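PDB 1WR2: hypothetical protein PH1789 from Pyrococcus horikoshii, which is of unknown function but contains a domain of the ATP-grasp superfamily. Local coordinates for residues K2-A5 and V6-E10; I68-K71 and S72-K75; E24-Q27 and V28-A31; A163-M166 and I167-K171; L79-N83 and E84-K88. All blocks are in the same frame, centred on the assembly; numbering follows the deposited sequence.

Contact 1: K2-A5 and V6-E10; sequences KEEA and VRVIE
The first turns of the N-terminal helix 3-14 make this contact, with Lys-2 at the N-cap position. Glu-4 and Arg-7, one turn apart, run side by side and point the same way. Their ends form a salt bridge, with Glu-4 OE1 3.3 Å from Arg-7 NH1. The carboxylate and guanidinium planes are turned 87° apart. Glu-4 OE2 lies over one face of the guanidinium, toward its rim, and OE1 is also well out of its plane. No N-H points at OE1, and the pairing is one of charges only. CG of Glu-4 is anti to the backbone N (chi1 178°), and the bend at chi2 carries the carboxylate forward along the helix, toward Arg-7. Arg-7 NH2 has a long, weak ion pair with Glu-11, one turn on.

Helical backbone bonds hold the turn together. Val-6 N donates to Lys-2 O at 3.3 Å, and Arg-7 N to Glu-3 O at 2.8 Å. Val-8 N reaches Glu-4 O at 3.1 Å and Ile-9 N reaches Ala-5 O at 2.9 Å. On another side of the helix, the side chains of Val-6 and Ile-9 pack on Tyr-207. The methyl CG2 of Val-8 meets both the carboxylate and the backbone of Glu-4, lying 3.1 Å from Glu-4 OE2.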
# COMPACT_ATOMS: atom_id res chain seq x y z
N LYS A 2 0.09 -8.76 -16.70
CA LYS A 2 1.39 -8.10 -16.82
C LYS A 2 2.45 -9.06 -16.27
O LYS A 2 2.41 -9.44 -15.10
CB LYS A 2 1.41 -6.79 -16.04
CG LYS A 2 2.77 -6.13 -15.98
CD LYS A 2 3.24 -5.69 -17.36
CE LYS A 2 4.72 -5.34 -17.35
NZ LYS A 2 5.06 -4.32 -16.33
N GLU A 3 3.40 -9.44 -17.12
CA GLU A 3 4.45 -10.37 -16.73
C GLU A 3 5.21 -10.00 -15.47
O GLU A 3 5.45 -10.86 -14.62
CB GLU A 3 5.43 -10.56 -17.89
CG GLU A 3 6.44 -11.67 -17.65
CD GLU A 3 5.79 -12.96 -17.17
OE1 GLU A 3 4.87 -13.46 -17.86
OE2 GLU A 3 6.19 -13.47 -16.10
N GLU A 4 5.61 -8.73 -15.34
CA GLU A 4 6.35 -8.30 -14.16
C GLU A 4 5.63 -8.66 -12.86
O GLU A 4 6.26 -9.07 -11.88
CB GLU A 4 6.60 -6.79 -14.22
CG GLU A 4 7.33 -6.21 -13.01
CD GLU A 4 8.61 -6.96 -12.65
OE1 GLU A 4 9.35 -7.37 -13.57
OE2 GLU A 4 8.88 -7.13 -11.44
N ALA A 5 4.31 -8.52 -12.86
CA ALA A 5 3.51 -8.83 -11.68
C ALA A 5 3.55 -10.33 -11.39
O ALA A 5 3.78 -10.75 -10.26
CB ALA A 5 2.06 -8.38 -11.88
N VAL A 6 3.33 -11.13 -12.43
CA VAL A 6 3.35 -12.58 -12.29
C VAL A 6 4.72 -13.06 -11.85
O VAL A 6 4.86 -14.07 -11.16
CB VAL A 6 2.99 -13.28 -13.64
CG1 VAL A 6 3.09 -14.79 -13.49
CG2 VAL A 6 1.58 -12.89 -14.06
N ARG A 7 5.75 -12.31 -12.24
CA ARG A 7 7.12 -12.65 -11.90
C ARG A 7 7.35 -12.47 -10.40
O ARG A 7 7.80 -13.40 -9.71
CB ARG A 7 8.08 -11.74 -12.67
CG ARG A 7 9.48 -12.32 -12.86
CD ARG A 7 10.53 -11.22 -12.78
NE ARG A 7 10.77 -10.84 -11.39
CZ ARG A 7 11.36 -9.72 -11.00
NH1 ARG A 7 11.78 -8.84 -11.91
NH2 ARG A 7 11.55 -9.47 -9.71
N VAL A 8 7.04 -11.29 -9.89
CA VAL A 8 7.21 -11.00 -8.47
C VAL A 8 6.36 -11.96 -7.65
O VAL A 8 6.80 -12.48 -6.63
CB VAL A 8 6.81 -9.54 -8.15
CG1 VAL A 8 7.14 -9.21 -6.71
CG2 VAL A 8 7.53 -8.59 -9.09
N ILE A 9 5.13 -12.21 -8.11
CA ILE A 9 4.24 -13.13 -7.41
C ILE A 9 4.82 -14.55 -7.37
O ILE A 9 4.93 -15.14 -6.29
CB ILE A 9 2.85 -13.17 -8.09
CG1 ILE A 9 2.11 -11.85 -7.84
CG2 ILE A 9 2.03 -14.33 -7.54
CD1 ILE A 9 0.77 -11.74 -8.54
N GLU A 10 5.18 -15.08 -8.53
CA GLU A 10 5.75 -16.42 -8.60
C GLU A 10 6.94 -16.55 -7.66
O GLU A 10 7.05 -17.51 -6.88
CB GLU A 10 6.20 -16.74 -10.03
CG GLU A 10 5.09 -17.11 -11.00
CD GLU A 10 4.26 -18.30 -10.53
OE1 GLU A 10 4.84 -19.22 -9.90
OE2 GLU A 10 3.04 -18.33 -10.79

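Contact 2: I68-K71 and S72-K75; sequences ILHK and SDAK
His-70 is the N-cap of the short helix 71-74, and its ring lies against the first turn, at Asp-73. From CB the chain leads to CG, which is anti to the backbone N (chi1 -170°); this sets one ring face against Asp-73 CB. His-70 CB lies 3.9 Å from Asp-73 CB. Further out, ND1 of His-70 comes within 3.1 Å of that same Asp-73 carbon. This is a CH-pi contact: Asp-73 CB sits over one ring face, 3.3 Å from the His-70 ring centroid. The Asp-73 carboxylate is nearly parallel to the ring, with the planes 8° apart. At the far end of the ring, NE2 of His-70 is 3.0 Å from Ser-72 OG.

His-70 is the centre of an inverse gamma turn, and its O accepts from Ala-74 N at 3.2 Å. Lys-75, with positive phi, closes the helix in a Schellman motif. Ile-68 CG2 packs tightly on Ala-74 CB, 3.5 Å away.

Asp-73 OD2 is hydrogen-bonded to Tyr-101 OH, and Lys-71 NZ makes salt bridges to Glu-22 and Asp-229. Ile-68 rests on Leu-63 of strand 59-64 and on Ala-98 and Tyr-101 of helix 84-101.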
# COMPACT_ATOMS: atom_id res chain seq x y z
N ILE A 68 6.81 -9.88 9.86
CA ILE A 68 6.33 -8.65 10.46
C ILE A 68 5.54 -7.85 9.44
O ILE A 68 6.03 -6.86 8.90
CB ILE A 68 7.51 -7.80 10.97
CG1 ILE A 68 8.45 -8.66 11.81
CG2 ILE A 68 6.98 -6.64 11.80
CD1 ILE A 68 9.68 -7.93 12.29
N LEU A 69 4.31 -8.29 9.18
CA LEU A 69 3.45 -7.61 8.21
C LEU A 69 2.80 -6.35 8.79
O LEU A 69 2.64 -5.35 8.09
CB LEU A 69 2.39 -8.58 7.70
CG LEU A 69 2.91 -9.87 7.06
CD1 LEU A 69 1.73 -10.80 6.78
CD2 LEU A 69 3.67 -9.56 5.77
N HIS A 70 2.41 -6.40 10.06
CA HIS A 70 1.79 -5.25 10.71
C HIS A 70 2.91 -4.39 11.31
O HIS A 70 3.18 -4.44 12.51
CB HIS A 70 0.83 -5.72 11.81
CG HIS A 70 -0.02 -4.62 12.38
ND1 HIS A 70 -0.89 -4.83 13.43
CD2 HIS A 70 -0.15 -3.32 12.03
CE1 HIS A 70 -1.52 -3.70 13.70
NE2 HIS A 70 -1.09 -2.77 12.86
N LYS A 71 3.55 -3.61 10.45
CA LYS A 71 4.66 -2.76 10.85
C LYS A 71 4.42 -1.82 12.03
O LYS A 71 5.26 -1.71 12.91
CB LYS A 71 5.15 -1.96 9.63
CG LYS A 71 5.68 -2.85 8.50
CD LYS A 71 6.25 -2.02 7.34
CE LYS A 71 5.16 -1.23 6.62
NZ LYS A 71 4.25 -2.11 5.84
N SER A 72 3.27 -1.13 12.05
CA SER A 72 2.99 -0.21 13.15
C SER A 72 2.90 -0.94 14.49
O SER A 72 3.33 -0.43 15.53
CB SER A 72 1.68 0.55 12.90
OG SER A 72 0.57 -0.33 12.91
N ASP A 73 2.33 -2.14 14.47
CA ASP A 73 2.18 -2.94 15.67
C ASP A 73 3.56 -3.28 16.26
O ASP A 73 3.77 -3.19 17.47
CB ASP A 73 1.42 -4.23 15.34
CG ASP A 73 0.86 -4.93 16.57
OD1 ASP A 73 0.10 -4.29 17.33
OD2 ASP A 73 1.18 -6.12 16.76
N ALA A 74 4.49 -3.66 15.38
CA ALA A 74 5.85 -4.02 15.80
C ALA A 74 6.75 -2.81 15.99
O ALA A 74 7.84 -2.91 16.57
CB ALA A 74 6.47 -4.95 14.77
N LYS A 75 6.30 -1.66 15.50
CA LYS A 75 7.08 -0.43 15.62
C LYS A 75 8.39 -0.53 14.85
O LYS A 75 9.47 -0.21 15.36
CB LYS A 75 7.34 -0.13 17.10
CG LYS A 75 6.06 0.23 17.85
CD LYS A 75 6.11 -0.20 19.31
CE LYS A 75 7.25 0.45 20.07
NZ LYS A 75 7.27 -0.02 21.48

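Contact 3: E24-Q27 and V28-A31; sequences EAKQ and VLKA
Val-28 and Leu-29 turn their side chains onto the carbonyl oxygens of the preceding turn of helix 22-30. Glu-24, Ala-25, Lys-26 and Gln-27 start their side chains away from 28-31. The contact is therefore mostly side chain against backbone. The one near pair of side chains is Lys-26 CG and Leu-29 CD1, 4.5 Å apart. Val-28 CB lies 3.2 Å from Ala-25 O, and its CG2 branch, beside the backbone N, faces Glu-24 O at 3.6 Å. Leu-29 sits next to it on the helix, with CG 3.4 Å from Ala-25 O.

Lys-30 starts as Leu-29 does, with CG beside its backbone N (chi1 -73°). That carbon is 3.3 Å from Lys-26 O. A further bend at chi3 brings CE back near Lys-26 O and Gln-27 CA. The aliphatic part of Lys-30 thus lies against the helix backbone. Ala-31 CB meets Gln-27 O.

The main backbone bonds run to the fourth residue before. Leu-29 N donates to Ala-25 O at 3.0 Å, Lys-30 N to Lys-26 O at 2.8 Å, and Ala-31 N to Gln-27 O at 3.1 Å. Val-28 N is held weakly, by both Glu-24 O and Ala-25 O.

Lys-26 NZ pairs with Glu-22 and Glu-39, and Glu-24 with Arg-17. Ala-25, Val-28 and Leu-29 pack on strand 225-234, and Leu-29 also on strand 208-218. Gln-27 and Ala-31 touch helix 3-14.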
# COMPACT_ATOMS: atom_id res chain seq x y z
N GLU A 24 7.27 -5.78 -2.21
CA GLU A 24 6.86 -6.77 -3.23
C GLU A 24 5.46 -6.44 -3.73
O GLU A 24 5.18 -6.56 -4.92
CB GLU A 24 6.86 -8.18 -2.64
CG GLU A 24 8.20 -8.64 -2.13
CD GLU A 24 8.11 -9.93 -1.35
OE1 GLU A 24 7.13 -10.10 -0.59
OE2 GLU A 24 9.03 -10.77 -1.47
N ALA A 25 4.58 -6.07 -2.81
CA ALA A 25 3.21 -5.70 -3.17
C ALA A 25 3.25 -4.51 -4.12
O ALA A 25 2.62 -4.52 -5.18
CB ALA A 25 2.42 -5.34 -1.91
N LYS A 26 4.01 -3.48 -3.75
CA LYS A 26 4.11 -2.29 -4.58
C LYS A 26 4.67 -2.53 -5.98
O LYS A 26 4.33 -1.81 -6.92
CB LYS A 26 4.92 -1.22 -3.85
CG LYS A 26 4.13 -0.60 -2.71
CD LYS A 26 4.98 0.36 -1.91
CE LYS A 26 4.16 1.08 -0.86
NZ LYS A 26 5.06 1.97 -0.05
N GLN A 27 5.51 -3.55 -6.12
CA GLN A 27 6.04 -3.90 -7.43
C GLN A 27 4.85 -4.37 -8.28
O GLN A 27 4.76 -4.05 -9.46
CB GLN A 27 7.07 -5.02 -7.31
CG GLN A 27 8.45 -4.56 -6.85
CD GLN A 27 9.38 -5.73 -6.59
OE1 GLN A 27 9.34 -6.35 -5.52
NE2 GLN A 27 10.22 -6.05 -7.57
N VAL A 28 3.95 -5.12 -7.66
CA VAL A 28 2.77 -5.60 -8.38
C VAL A 28 1.92 -4.39 -8.78
O VAL A 28 1.44 -4.29 -9.91
CB VAL A 28 1.92 -6.54 -7.51
CG1 VAL A 28 0.63 -6.91 -8.23
CG2 VAL A 28 2.72 -7.79 -7.17
N LEU A 29 1.75 -3.46 -7.85
CA LEU A 29 0.96 -2.27 -8.09
C LEU A 29 1.55 -1.42 -9.22
O LEU A 29 0.83 -1.01 -10.13
CB LEU A 29 0.83 -1.44 -6.81
CG LEU A 29 0.20 -2.18 -5.61
CD1 LEU A 29 0.03 -1.20 -4.45
CD2 LEU A 29 -1.14 -2.76 -6.00
N LYS A 30 2.86 -1.17 -9.17
CA LYS A 30 3.50 -0.37 -10.21
C LYS A 30 3.37 -1.01 -11.60
O LYS A 30 3.21 -0.31 -12.60
CB LYS A 30 4.99 -0.16 -9.89
CG LYS A 30 5.23 0.81 -8.75
CD LYS A 30 6.72 1.12 -8.56
CE LYS A 30 7.50 -0.10 -8.11
NZ LYS A 30 8.92 0.25 -7.85
N ALA A 31 3.42 -2.34 -11.65
CA ALA A 31 3.32 -3.07 -12.90
C ALA A 31 2.00 -2.76 -13.61
O ALA A 31 1.85 -3.02 -14.80
CB ALA A 31 3.44 -4.57 -12.65

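Contact 4: A163-M166 and I167-K171; sequences ARKM and IQEIK
The carboxylate of Glu-169 is the flat group that meets a side chain across this contact, at the C-terminal end of helix 160-168. It meets the aliphatic chain of Lys-165, one turn earlier. Glu-169 OE2 is 3.6 Å from Lys-165 CE and 3.7 Å from Lys-165 CG. The other oxygen, OE1, is nearer the Met-166 backbone, 3.7 Å from Met-166 CA. The ammonium of Lys-165 stays further off, its NZ 4.8 Å from Glu-169 OE2, so opposite charges are near without touching. Arg-154 of strand 152-155 forms the salt bridge to Glu-169 OE1. Another flat group, the Arg-164 guanidinium, has a salt bridge through NE to Glu-160 on the preceding turn.

Lys-165 CG is anti to the backbone N (chi1 -167°), and the extended chain beyond it passes across Glu-169 at a slant. Ile-167 turns toward the inside, against Phe-138 of strand 133-140 and Ile-190, Val-191 and Leu-194 of helix 187-203. Thr-152 OG1 is hydrogen-bonded to Met-166 O.

Backbone bonds continue through this turn. Gln-168 N donates to Arg-164 O at 3.2 Å. Glu-169 N donates to Lys-165 O at 3.0 Å.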
# COMPACT_ATOMS: atom_id res chain seq x y z
N ALA A 163 -17.22 2.43 -10.63
CA ALA A 163 -16.22 3.22 -9.90
C ALA A 163 -16.72 4.58 -9.43
O ALA A 163 -16.58 4.92 -8.26
CB ALA A 163 -14.97 3.39 -10.75
N ARG A 164 -17.29 5.36 -10.33
CA ARG A 164 -17.79 6.68 -9.95
C ARG A 164 -18.97 6.55 -9.00
O ARG A 164 -19.13 7.33 -8.07
CB ARG A 164 -18.20 7.48 -11.19
CG ARG A 164 -17.02 7.80 -12.09
CD ARG A 164 -17.40 8.59 -13.32
NE ARG A 164 -16.21 8.85 -14.12
CZ ARG A 164 -15.22 9.65 -13.74
NH1 ARG A 164 -15.28 10.30 -12.59
NH2 ARG A 164 -14.15 9.78 -14.51
N LYS A 165 -19.77 5.52 -9.24
CA LYS A 165 -20.94 5.26 -8.42
C LYS A 165 -20.56 4.84 -6.99
O LYS A 165 -21.07 5.41 -6.03
CB LYS A 165 -21.79 4.18 -9.11
CG LYS A 165 -23.19 4.01 -8.57
CD LYS A 165 -23.97 3.04 -9.46
CE LYS A 165 -25.34 2.68 -8.88
NZ LYS A 165 -26.03 1.67 -9.73
N MET A 166 -19.68 3.85 -6.85
CA MET A 166 -19.31 3.40 -5.51
C MET A 166 -18.60 4.50 -4.71
O MET A 166 -18.58 4.47 -3.48
CB MET A 166 -18.44 2.14 -5.57
CG MET A 166 -17.06 2.31 -6.14
SD MET A 166 -16.27 0.71 -6.43
CE MET A 166 -16.07 0.11 -4.75
N ILE A 167 -18.04 5.48 -5.40
CA ILE A 167 -17.38 6.58 -4.71
C ILE A 167 -18.46 7.52 -4.16
O ILE A 167 -18.31 8.08 -3.07
CB ILE A 167 -16.47 7.39 -5.66
CG1 ILE A 167 -15.34 6.50 -6.20
CG2 ILE A 167 -15.88 8.58 -4.92
CD1 ILE A 167 -14.40 7.23 -7.16
N GLN A 168 -19.54 7.67 -4.90
CA GLN A 168 -20.63 8.55 -4.49
C GLN A 168 -21.56 7.94 -3.45
O GLN A 168 -22.28 8.66 -2.76
CB GLN A 168 -21.44 8.96 -5.73
CG GLN A 168 -20.58 9.56 -6.82
CD GLN A 168 -21.39 9.98 -8.04
OE1 GLN A 168 -22.33 9.29 -8.44
NE2 GLN A 168 -21.00 11.10 -8.65
N GLU A 169 -21.55 6.62 -3.34
CA GLU A 169 -22.41 5.91 -2.40
C GLU A 169 -21.97 5.93 -0.94
O GLU A 169 -22.77 5.64 -0.05
CB GLU A 169 -22.58 4.46 -2.87
CG GLU A 169 -23.15 4.33 -4.27
CD GLU A 169 -23.38 2.89 -4.69
OE1 GLU A 169 -22.55 2.03 -4.35
OE2 GLU A 169 -24.39 2.62 -5.37
N ILE A 170 -20.71 6.27 -0.66
CA ILE A 170 -20.25 6.29 0.73
C ILE A 170 -20.86 7.49 1.45
O ILE A 170 -21.03 8.56 0.85
CB ILE A 170 -18.70 6.36 0.85
CG1 ILE A 170 -18.17 7.61 0.14
CG2 ILE A 170 -18.07 5.08 0.29
CD1 ILE A 170 -16.68 7.83 0.33
N LYS A 171 -21.18 7.32 2.72
CA LYS A 171 -21.78 8.41 3.49
C LYS A 171 -20.87 9.63 3.52
O LYS A 171 -21.33 10.76 3.48
CB LYS A 171 -22.07 7.95 4.92
CG LYS A 171 -23.03 6.78 5.02
CD LYS A 171 -23.48 6.58 6.47
CE LYS A 171 -24.33 5.34 6.61
NZ LYS A 171 -23.58 4.13 6.16

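Contact 5: L79-N83 and E84-K88; sequences LNIKN and EEELK
Asn-83 caps the N-terminus of helix 84-101, two residues after the end of the edge strand 77-81. The tight part is this cap, with the contacts beside it. Asn-83 OD1 accepts from Glu-86 N at 2.9 Å, a nearly straight bond. Asn-83 CG lies between its backbone N and carbonyl carbon (chi1 58°), which turns OD1 to the helix end. Asn-83 O takes Leu-87 N at 3.0 Å. Beside the cap, Ile-81 CG2 packs on Leu-87 CB at 3.7 Å and on Glu-86 CG at 3.6 Å. The extended chain of Glu-86 reaches back to the strand. OE1 of Glu-86 accepts from Lys-82 N at 2.9 Å, with the donor 48° out of the carboxylate plane.

The looser, wetter side is at the other oxygen of Glu-86. One water donates to Leu-79 O and to Glu-86 OE2, and so bridges strand and helix. Lys-89 also pairs with OE2.

The axes of strand 79-81 and of helix residues 84-88 come within 8.9 Å, their directions 132° apart. Ile-81 is hydrogen-bonded through its backbone to Val-59 and packs on strand 59-64. Leu-87 rests on Leu-61 of that strand and on Leu-45, Leu-49 and Ala-52 of helix 45-55.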
# COMPACT_ATOMS: atom_id res chain seq x y z
N LEU A 79 9.29 7.52 11.07
CA LEU A 79 9.02 8.64 10.19
C LEU A 79 9.86 9.90 10.38
O LEU A 79 10.61 10.04 11.35
CB LEU A 79 7.54 9.02 10.31
CG LEU A 79 6.49 7.91 10.17
CD1 LEU A 79 5.11 8.55 10.31
CD2 LEU A 79 6.60 7.21 8.84
N ASN A 80 9.71 10.81 9.42
CA ASN A 80 10.39 12.10 9.40
C ASN A 80 11.83 12.13 9.91
O ASN A 80 12.18 12.94 10.77
CB ASN A 80 9.53 13.13 10.16
CG ASN A 80 9.87 14.56 9.78
OD1 ASN A 80 9.34 15.09 8.80
ND2 ASN A 80 10.74 15.19 10.56
N ILE A 81 12.65 11.26 9.35
CA ILE A 81 14.07 11.18 9.69
C ILE A 81 14.73 12.34 8.94
O ILE A 81 14.83 12.32 7.71
CB ILE A 81 14.67 9.85 9.22
CG1 ILE A 81 13.99 8.69 9.97
CG2 ILE A 81 16.17 9.87 9.41
CD1 ILE A 81 14.28 7.31 9.40
N LYS A 82 15.20 13.34 9.68
CA LYS A 82 15.78 14.52 9.06
C LYS A 82 17.22 14.48 8.58
O LYS A 82 17.60 15.25 7.69
CB LYS A 82 15.60 15.72 9.99
CG LYS A 82 14.17 15.88 10.49
CD LYS A 82 13.91 17.25 11.11
CE LYS A 82 14.92 17.59 12.20
NZ LYS A 82 16.26 17.93 11.64
N ASN A 83 18.04 13.59 9.13
CA ASN A 83 19.43 13.53 8.71
C ASN A 83 20.09 12.17 8.87
O ASN A 83 19.48 11.22 9.35
CB ASN A 83 20.24 14.57 9.49
CG ASN A 83 20.14 14.37 10.99
OD1 ASN A 83 20.52 13.32 11.51
ND2 ASN A 83 19.63 15.38 11.69
N GLU A 84 21.36 12.11 8.48
CA GLU A 84 22.14 10.89 8.53
C GLU A 84 22.36 10.29 9.92
O GLU A 84 22.33 9.08 10.09
CB GLU A 84 23.49 11.14 7.85
CG GLU A 84 24.38 9.92 7.73
CD GLU A 84 25.54 10.13 6.78
OE1 GLU A 84 25.28 10.34 5.57
OE2 GLU A 84 26.70 10.09 7.24
N GLU A 85 22.57 11.14 10.93
CA GLU A 85 22.78 10.67 12.29
C GLU A 85 21.51 10.02 12.82
O GLU A 85 21.55 8.95 13.44
CB GLU A 85 23.17 11.83 13.22
CG GLU A 85 24.48 12.53 12.85
CD GLU A 85 24.42 13.24 11.51
OE1 GLU A 85 23.48 14.02 11.28
OE2 GLU A 85 25.33 13.01 10.67
N GLU A 86 20.38 10.66 12.57
CA GLU A 86 19.09 10.15 13.00
C GLU A 86 18.71 8.86 12.26
O GLU A 86 18.07 7.98 12.83
CB GLU A 86 18.01 11.22 12.81
CG GLU A 86 16.58 10.70 12.84
CD GLU A 86 15.56 11.78 13.14
OE1 GLU A 86 15.64 12.88 12.54
OE2 GLU A 86 14.66 11.52 13.98
N LEU A 87 19.11 8.76 10.99
CA LEU A 87 18.82 7.57 10.20
C LEU A 87 19.60 6.38 10.77
O LEU A 87 19.08 5.27 10.82
CB LEU A 87 19.19 7.80 8.72
CG LEU A 87 18.69 6.78 7.68
CD1 LEU A 87 18.69 7.41 6.29
CD2 LEU A 87 19.57 5.55 7.71
N LYS A 88 20.83 6.63 11.20
CA LYS A 88 21.67 5.58 11.77
C LYS A 88 21.09 5.03 13.06
O LYS A 88 21.20 3.84 13.34
CB LYS A 88 23.09 6.10 12.03
CG LYS A 88 23.88 6.47 10.79
CD LYS A 88 25.26 7.01 11.15
CE LYS A 88 26.10 7.29 9.91
NZ LYS A 88 27.42 7.91 10.26
O HOH W 1 12.41 9.49 13.54
O HOH W 2 13.11 13.87 13.17

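Overall arrangement
All five contacts are local, each within one continuous piece of chain. Contacts 1 and 3 touch, with centres 9 Å apart: helix 3-14 lies against helix 22-30, and Lys-2 CG is 3.5 Å from Ala-31 O. Contacts 2 and 5 follow each other in the chain through strand 77-81, with centres 20 Å apart. Both lean on strand 59-64 and involve helix 84-101. Contact 3 comes within about 7 Å of contact 2 at the nearest atoms. Glu-22 joins their surroundings, pairing with both Lys-26 and Lys-71. Contact 4 stands apart on the six-stranded sheet, its centre 40 Å from that of contact 5, on the opposite side of the chain's centre.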